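Local coordinates for uroporphyrin-III C-methyltransferase (Thermus thermophilus, PDB 1VE2) that transfers methyl groups from S-adenosyl-L-methionine to carbon atoms of the uroporphyrinogen III macrocycle in tetrapyrrole biosynthesis, at the interface of chains A and B. Sequence-based numbering; all coordinates share one arbitrary frame. Chains: chain A/B, Uroporphyrin-III C-methyltransferase.

Contact 1: the interface of chains A and B. Residues chain A 15-16, 18, 20, 23; chain B 18-21, 23.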
# COMPACT_ATOMS: atom_id res chain seq x y z
N PRO A 15 -15.41 4.30 -4.15
CA PRO A 15 -15.75 3.28 -3.15
C PRO A 15 -15.47 1.84 -3.56
O PRO A 15 -15.44 0.95 -2.71
CB PRO A 15 -17.23 3.53 -2.88
CG PRO A 15 -17.73 4.04 -4.19
CD PRO A 15 -16.63 4.98 -4.64
N GLU A 16 -15.24 1.60 -4.85
CA GLU A 16 -14.96 0.24 -5.31
C GLU A 16 -13.63 -0.27 -4.76
O GLU A 16 -13.39 -1.48 -4.72
CB GLU A 16 -14.93 0.18 -6.84
CG GLU A 16 -13.71 0.84 -7.45
CD GLU A 16 -13.92 1.20 -8.89
OE1 GLU A 16 -14.34 0.33 -9.67
OE2 GLU A 16 -13.64 2.37 -9.24
N LEU A 18 -12.66 0.43 -1.64
CA LEU A 18 -12.81 0.28 -0.19
C LEU A 18 -12.70 -1.21 0.10
O LEU A 18 -13.06 -2.01 -0.75
CB LEU A 18 -14.20 0.73 0.27
CG LEU A 18 -14.48 2.21 0.49
CD1 LEU A 18 -15.96 2.43 0.81
CD2 LEU A 18 -13.60 2.71 1.64
N LEU A 20 -13.74 -4.68 2.34
CA LEU A 20 -15.02 -5.13 2.87
C LEU A 20 -15.23 -4.69 4.32
O LEU A 20 -16.35 -4.36 4.72
CB LEU A 20 -15.13 -6.66 2.76
CG LEU A 20 -14.95 -7.24 1.35
CD1 LEU A 20 -15.38 -8.71 1.35
CD2 LEU A 20 -15.77 -6.46 0.33
N LEU A 23 -16.19 -1.06 4.50
CA LEU A 23 -17.60 -0.91 4.17
C LEU A 23 -18.47 -1.17 5.39
O LEU A 23 -19.37 -0.41 5.69
CB LEU A 23 -18.00 -1.90 3.06
CG LEU A 23 -17.42 -1.69 1.66
CD1 LEU A 23 -17.79 -2.88 0.78
CD2 LEU A 23 -17.97 -0.40 1.07
N LEU B 18 -10.21 -7.59 1.41
CA LEU B 18 -10.36 -7.62 -0.04
C LEU B 18 -11.10 -6.34 -0.41
O LEU B 18 -11.95 -5.89 0.36
CB LEU B 18 -11.26 -8.79 -0.44
CG LEU B 18 -10.78 -9.99 -1.25
CD1 LEU B 18 -12.04 -10.73 -1.75
CD2 LEU B 18 -9.91 -9.58 -2.42
N THR B 19 -10.81 -5.75 -1.56
CA THR B 19 -11.55 -4.55 -1.97
C THR B 19 -12.87 -4.97 -2.62
O THR B 19 -13.02 -6.11 -3.06
CB THR B 19 -10.77 -3.67 -2.98
OG1 THR B 19 -10.54 -4.40 -4.20
CG2 THR B 19 -9.45 -3.22 -2.39
N LEU B 20 -13.82 -4.05 -2.67
CA LEU B 20 -15.12 -4.32 -3.28
C LEU B 20 -14.94 -4.77 -4.72
O LEU B 20 -15.59 -5.71 -5.18
CB LEU B 20 -15.99 -3.07 -3.26
CG LEU B 20 -17.30 -3.13 -2.49
CD1 LEU B 20 -18.08 -1.85 -2.75
CD2 LEU B 20 -18.11 -4.35 -2.91
N LYS B 21 -14.06 -4.07 -5.44
CA LYS B 21 -13.80 -4.39 -6.84
C LYS B 21 -13.22 -5.79 -7.01
O LYS B 21 -13.57 -6.50 -7.96
CB LYS B 21 -12.86 -3.35 -7.46
CG LYS B 21 -12.73 -3.47 -8.99
CD LYS B 21 -11.97 -2.30 -9.60
CE LYS B 21 -11.99 -2.37 -11.12
NZ LYS B 21 -11.33 -1.17 -11.74
N LEU B 23 -13.76 -8.22 -5.02
CA LEU B 23 -14.87 -9.11 -4.69
C LEU B 23 -15.69 -9.32 -5.96
O LEU B 23 -16.05 -10.45 -6.30
CB LEU B 23 -15.75 -8.47 -3.62
CG LEU B 23 -16.60 -9.35 -2.68
CD1 LEU B 23 -17.95 -8.70 -2.46
CD2 LEU B 23 -16.76 -10.73 -3.24
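B:Lys21 passes over one face of the A:Glu16 carboxylate at its OE1 corner, CD 3.5 Å from OE1. Its NZ also comes from above the carboxylate plane, almost straight over A:Glu16 OE1 at 4.0 Å, which makes a long salt bridge that does not lie in that plane. Both side chains run extended side by side, the lysine starting with CG anti to its backbone N (chi1 -170°). An alanine in place of B:Lys21 would probably leave this carboxylate without its charge partner and the A:Glu16 methylenes without the lysine chain beside them. In the two-fold dimer of the deposited assembly, of the precorrin methyltransferase family, the amides opening helix 20-28 are capped by carbonyls of the other subunit. B:Lys21 N donates to A:Glu16 O over 2.8 Å, B:Leu20 N to A:Leu18 O over 2.9 Å, and A:Leu20 N pairs likewise with B:Leu18 O. B:Thr19 brushes the A:Leu18 carbonyl alongside these bonds. Across the helix starts, A:Leu23 CD1 presses tightly on the branch point CG of B:Leu20 at 3.3 Å, the two side chains roughly perpendicular. A:Leu20 CD2 touches B:Leu23 CD1 more loosely at 4.2 Å.

Contact 2: the interface of chains A and B. Residues chain A 90, 96, 99-100, 109, 111; chain B 126-128, 228.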
# COMPACT_ATOMS: atom_id res chain seq x y z
N MET A 90 -2.76 4.87 8.31
CA MET A 90 -1.48 4.96 8.99
C MET A 90 -0.35 5.55 8.15
O MET A 90 0.73 5.82 8.66
CB MET A 90 -1.08 3.57 9.49
CG MET A 90 -2.17 2.91 10.36
SD MET A 90 -2.49 3.83 11.91
CE MET A 90 -1.07 3.40 12.74
N GLY A 96 -0.67 7.45 13.06
CA GLY A 96 0.05 6.84 14.16
C GLY A 96 -0.13 7.63 15.44
O GLY A 96 -0.18 7.06 16.53
N ALA A 99 -3.62 6.74 16.80
CA ALA A 99 -3.59 5.42 17.43
C ALA A 99 -2.94 5.50 18.81
O ALA A 99 -3.45 4.94 19.77
CB ALA A 99 -2.81 4.44 16.55
N LEU A 100 -1.79 6.16 18.90
CA LEU A 100 -1.10 6.30 20.18
C LEU A 100 -1.97 6.99 21.22
O LEU A 100 -2.04 6.57 22.38
CB LEU A 100 0.19 7.10 20.03
CG LEU A 100 1.49 6.35 19.79
CD1 LEU A 100 2.62 7.38 19.65
CD2 LEU A 100 1.77 5.39 20.96
N PHE A 109 -9.83 0.58 20.11
CA PHE A 109 -9.77 1.02 18.72
C PHE A 109 -9.23 -0.06 17.80
O PHE A 109 -8.55 -0.99 18.23
CB PHE A 109 -8.90 2.29 18.60
CG PHE A 109 -7.42 2.03 18.70
CD1 PHE A 109 -6.66 1.80 17.56
CD2 PHE A 109 -6.80 1.98 19.95
CE1 PHE A 109 -5.29 1.52 17.65
CE2 PHE A 109 -5.43 1.71 20.05
CZ PHE A 109 -4.67 1.48 18.90
N VAL A 111 -7.74 -0.49 13.53
CA VAL A 111 -7.31 0.22 12.33
C VAL A 111 -7.71 -0.64 11.13
O VAL A 111 -7.44 -1.84 11.10
CB VAL A 111 -5.79 0.48 12.34
CG1 VAL A 111 -5.36 1.20 11.07
CG2 VAL A 111 -5.43 1.31 13.58
N GLY B 126 -2.37 -1.80 13.61
CA GLY B 126 -2.33 -0.48 14.24
C GLY B 126 -0.92 0.08 14.32
O GLY B 126 -0.61 0.92 15.18
N LEU B 127 -0.06 -0.38 13.41
CA LEU B 127 1.35 0.04 13.39
C LEU B 127 1.66 0.92 12.19
O LEU B 127 1.45 0.52 11.05
CB LEU B 127 2.25 -1.19 13.38
CG LEU B 127 1.95 -2.22 14.49
CD1 LEU B 127 2.86 -3.43 14.27
CD2 LEU B 127 2.14 -1.62 15.88
N PRO B 128 2.20 2.13 12.44
CA PRO B 128 2.54 3.07 11.37
C PRO B 128 3.97 2.95 10.87
O PRO B 128 4.85 2.53 11.61
CB PRO B 128 2.31 4.42 12.04
CG PRO B 128 2.90 4.17 13.42
CD PRO B 128 2.43 2.73 13.77
N LEU B 228 1.85 0.30 21.06
CA LEU B 228 0.68 0.24 20.19
C LEU B 228 -0.01 -1.12 20.13
O LEU B 228 -1.22 -1.19 19.97
CB LEU B 228 1.06 0.68 18.77
CG LEU B 228 1.28 2.19 18.58
CD1 LEU B 228 1.96 2.44 17.25
CD2 LEU B 228 -0.05 2.92 18.65
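A:Met90 and B:Pro128 meet methyl to ring: the thioether methyl CE sits over one face of the pyrrolidine, 3.5 Å from the ring N of B:Pro128, with CB and CD little farther. This patch of the precorrin methyltransferase dimer is held by van der Waals packing, with no polar pair joining the two chains.

The first kind of contact is side chain against loop backbone. A:Met90 is bent at chi2 (-64°) and chi3 (-74°), which hooks its methyl back toward the loop around B:Gly126, where CE also lies 3.5 Å from the carbonyl oxygen B:Gly126 O. That glycine has a positive phi, 81°, and bares its alpha carbon to A:Val111 CG2 at 3.6 Å, the valine reaching out from strand 109-112. B:Leu127 adds little beyond its backbone carbonyl carbon, which lies near the same methyl.

The second kind is aliphatic side chains packed against a helix surface, that of helix 95-105. A:Gly96, lacking a side chain, lets its CA come to 3.9 Å from B:Pro128 CB, on the same side of the ring as the methionine methyl. One turn further along helix 95-105, A:Ala99 and A:Leu100 receive the CD2 methyl of B:Leu228, from helix 225-228, 3.8 Å from A:Ala99 CB and 3.8 Å from A:Leu100 CD2. The two leucine side chains cross at about a right angle. The tip of the A:Phe109 ring, CZ, flanks this group more distantly, 4.5 Å from B:Leu228 O.

Contact 3: the interface of chains A and B. Residues chain A 16-19, 114-115; chain B 17, 19, 113-115.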
# COMPACT_ATOMS: atom_id res chain seq x y z
N GLU A 16 -15.24 1.60 -4.85
CA GLU A 16 -14.96 0.24 -5.31
C GLU A 16 -13.63 -0.27 -4.76
O GLU A 16 -13.39 -1.48 -4.72
CB GLU A 16 -14.93 0.18 -6.84
CG GLU A 16 -13.71 0.84 -7.45
CD GLU A 16 -13.92 1.20 -8.89
OE1 GLU A 16 -14.34 0.33 -9.67
OE2 GLU A 16 -13.64 2.37 -9.24
N HIS A 17 -12.77 0.65 -4.34
CA HIS A 17 -11.48 0.27 -3.76
C HIS A 17 -11.51 0.15 -2.24
O HIS A 17 -10.49 -0.16 -1.62
CB HIS A 17 -10.38 1.24 -4.21
CG HIS A 17 -10.18 1.26 -5.69
ND1 HIS A 17 -9.76 0.15 -6.39
CD2 HIS A 17 -10.41 2.23 -6.60
CE1 HIS A 17 -9.75 0.44 -7.68
NE2 HIS A 17 -10.14 1.69 -7.84
N LEU A 18 -12.66 0.43 -1.64
CA LEU A 18 -12.81 0.28 -0.19
C LEU A 18 -12.70 -1.21 0.10
O LEU A 18 -13.06 -2.01 -0.75
CB LEU A 18 -14.20 0.73 0.27
CG LEU A 18 -14.48 2.21 0.49
CD1 LEU A 18 -15.96 2.43 0.81
CD2 LEU A 18 -13.60 2.71 1.64
N THR A 19 -12.21 -1.58 1.27
CA THR A 19 -12.13 -3.00 1.62
C THR A 19 -13.48 -3.38 2.21
O THR A 19 -14.28 -2.51 2.56
CB THR A 19 -11.06 -3.30 2.67
OG1 THR A 19 -11.39 -2.63 3.90
CG2 THR A 19 -9.70 -2.83 2.17
N GLY A 114 -6.38 0.57 4.05
CA GLY A 114 -6.97 1.02 2.81
C GLY A 114 -5.93 0.99 1.71
O GLY A 114 -4.73 0.98 1.99
N VAL A 115 -6.36 0.94 0.45
CA VAL A 115 -5.42 0.97 -0.67
C VAL A 115 -4.80 2.37 -0.63
O VAL A 115 -5.51 3.37 -0.67
CB VAL A 115 -6.19 0.75 -2.01
CG1 VAL A 115 -5.28 1.01 -3.19
CG2 VAL A 115 -6.71 -0.70 -2.07
N HIS B 17 -10.18 -7.87 4.11
CA HIS B 17 -9.32 -6.84 3.54
C HIS B 17 -9.33 -6.79 2.02
O HIS B 17 -8.56 -6.06 1.40
CB HIS B 17 -7.89 -7.01 4.06
CG HIS B 17 -7.79 -6.88 5.54
ND1 HIS B 17 -8.14 -5.72 6.21
CD2 HIS B 17 -7.41 -7.76 6.49
CE1 HIS B 17 -7.97 -5.90 7.51
NE2 HIS B 17 -7.53 -7.13 7.71
N THR B 19 -10.81 -5.75 -1.56
CA THR B 19 -11.55 -4.55 -1.97
C THR B 19 -12.87 -4.97 -2.62
O THR B 19 -13.02 -6.11 -3.06
CB THR B 19 -10.77 -3.67 -2.98
OG1 THR B 19 -10.54 -4.40 -4.20
CG2 THR B 19 -9.45 -3.22 -2.39
N PRO B 113 -6.13 -3.17 -7.59
CA PRO B 113 -5.27 -3.03 -6.41
C PRO B 113 -5.77 -3.78 -5.17
O PRO B 113 -6.97 -3.98 -4.97
CB PRO B 113 -5.25 -1.51 -6.17
CG PRO B 113 -5.59 -0.93 -7.50
CD PRO B 113 -6.64 -1.86 -8.03
N GLY B 114 -4.82 -4.16 -4.32
CA GLY B 114 -5.15 -4.85 -3.09
C GLY B 114 -4.28 -4.27 -1.99
O GLY B 114 -3.27 -3.64 -2.28
N VAL B 115 -4.68 -4.47 -0.75
CA VAL B 115 -3.92 -3.99 0.40
C VAL B 115 -2.63 -4.81 0.49
O VAL B 115 -2.66 -6.03 0.66
CB VAL B 115 -4.74 -4.17 1.69
CG1 VAL B 115 -3.90 -3.81 2.91
CG2 VAL B 115 -5.99 -3.30 1.62
O HOH W 1 -9.38 -2.69 -5.77
O HOH W 2 -9.43 -3.20 5.64
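A:Val115 and B:Thr19 touch methyl to methyl, CG2 to CG2 at 3.7 Å, with their side chains roughly perpendicular. The two-fold of this precorrin methyltransferase dimer repeats the pair as A:Thr19 CG2 against B:Val115 CG2 at 3.8 Å. Between them the two threonines form an antiparallel beta bridge, their CA atoms 3.9 Å apart, so that the chains run past each other at the centre of the patch.

Around this core, A:Val115 sends its other methyl, CG1, to B:Pro113 CB at 3.9 Å. A:His17 carries its own neighbour, A:Glu16, whose CG methylene lies over the centre of one ring face, which should restrict turning of the imidazole. The same proline has its CD 3.9 Å from CE1 of this A:His17 imidazole, tilted above the face opposite A:Glu16, the two rings meeting at a slant.

At the polar rim, B:Thr19 has OG1 between its backbone N and carbonyl carbon (chi1 62°), which puts the hydroxyl away from the methyl core and toward a water. This water 1 lies in the plane of the A:His17 ring, 2.9 Å from ND1, and is 2.6 Å from B:Thr19 OG1. It also meets the backbone oxygen B:Pro113 O at 2.8 Å, tying three groups from both subunits. Its symmetry counterpart, water 2, similarly joins A:Thr19 OG1 to B:His17 ND1.

Contacts 1 and 3 are neighbours, their C-alpha centres about 5 Å apart, and they share A:Glu16, A:Leu18 and B:Thr19. Together they make a continuous zone in which the segment from 3-10 helix 15-17 to the start of helix 20-28 meets its own copy. Contact 2 lies about 22 Å from the centre of contact 1 and about 18 Å from that of contact 3, and shares no residue with either. Strand 109-112 leads from contact 2 toward the 113-115 loop of contact 3. With the two-fold repeating each site, the anchorage is spread widely, which suggests that the deposited dimer is likely to be the biological one.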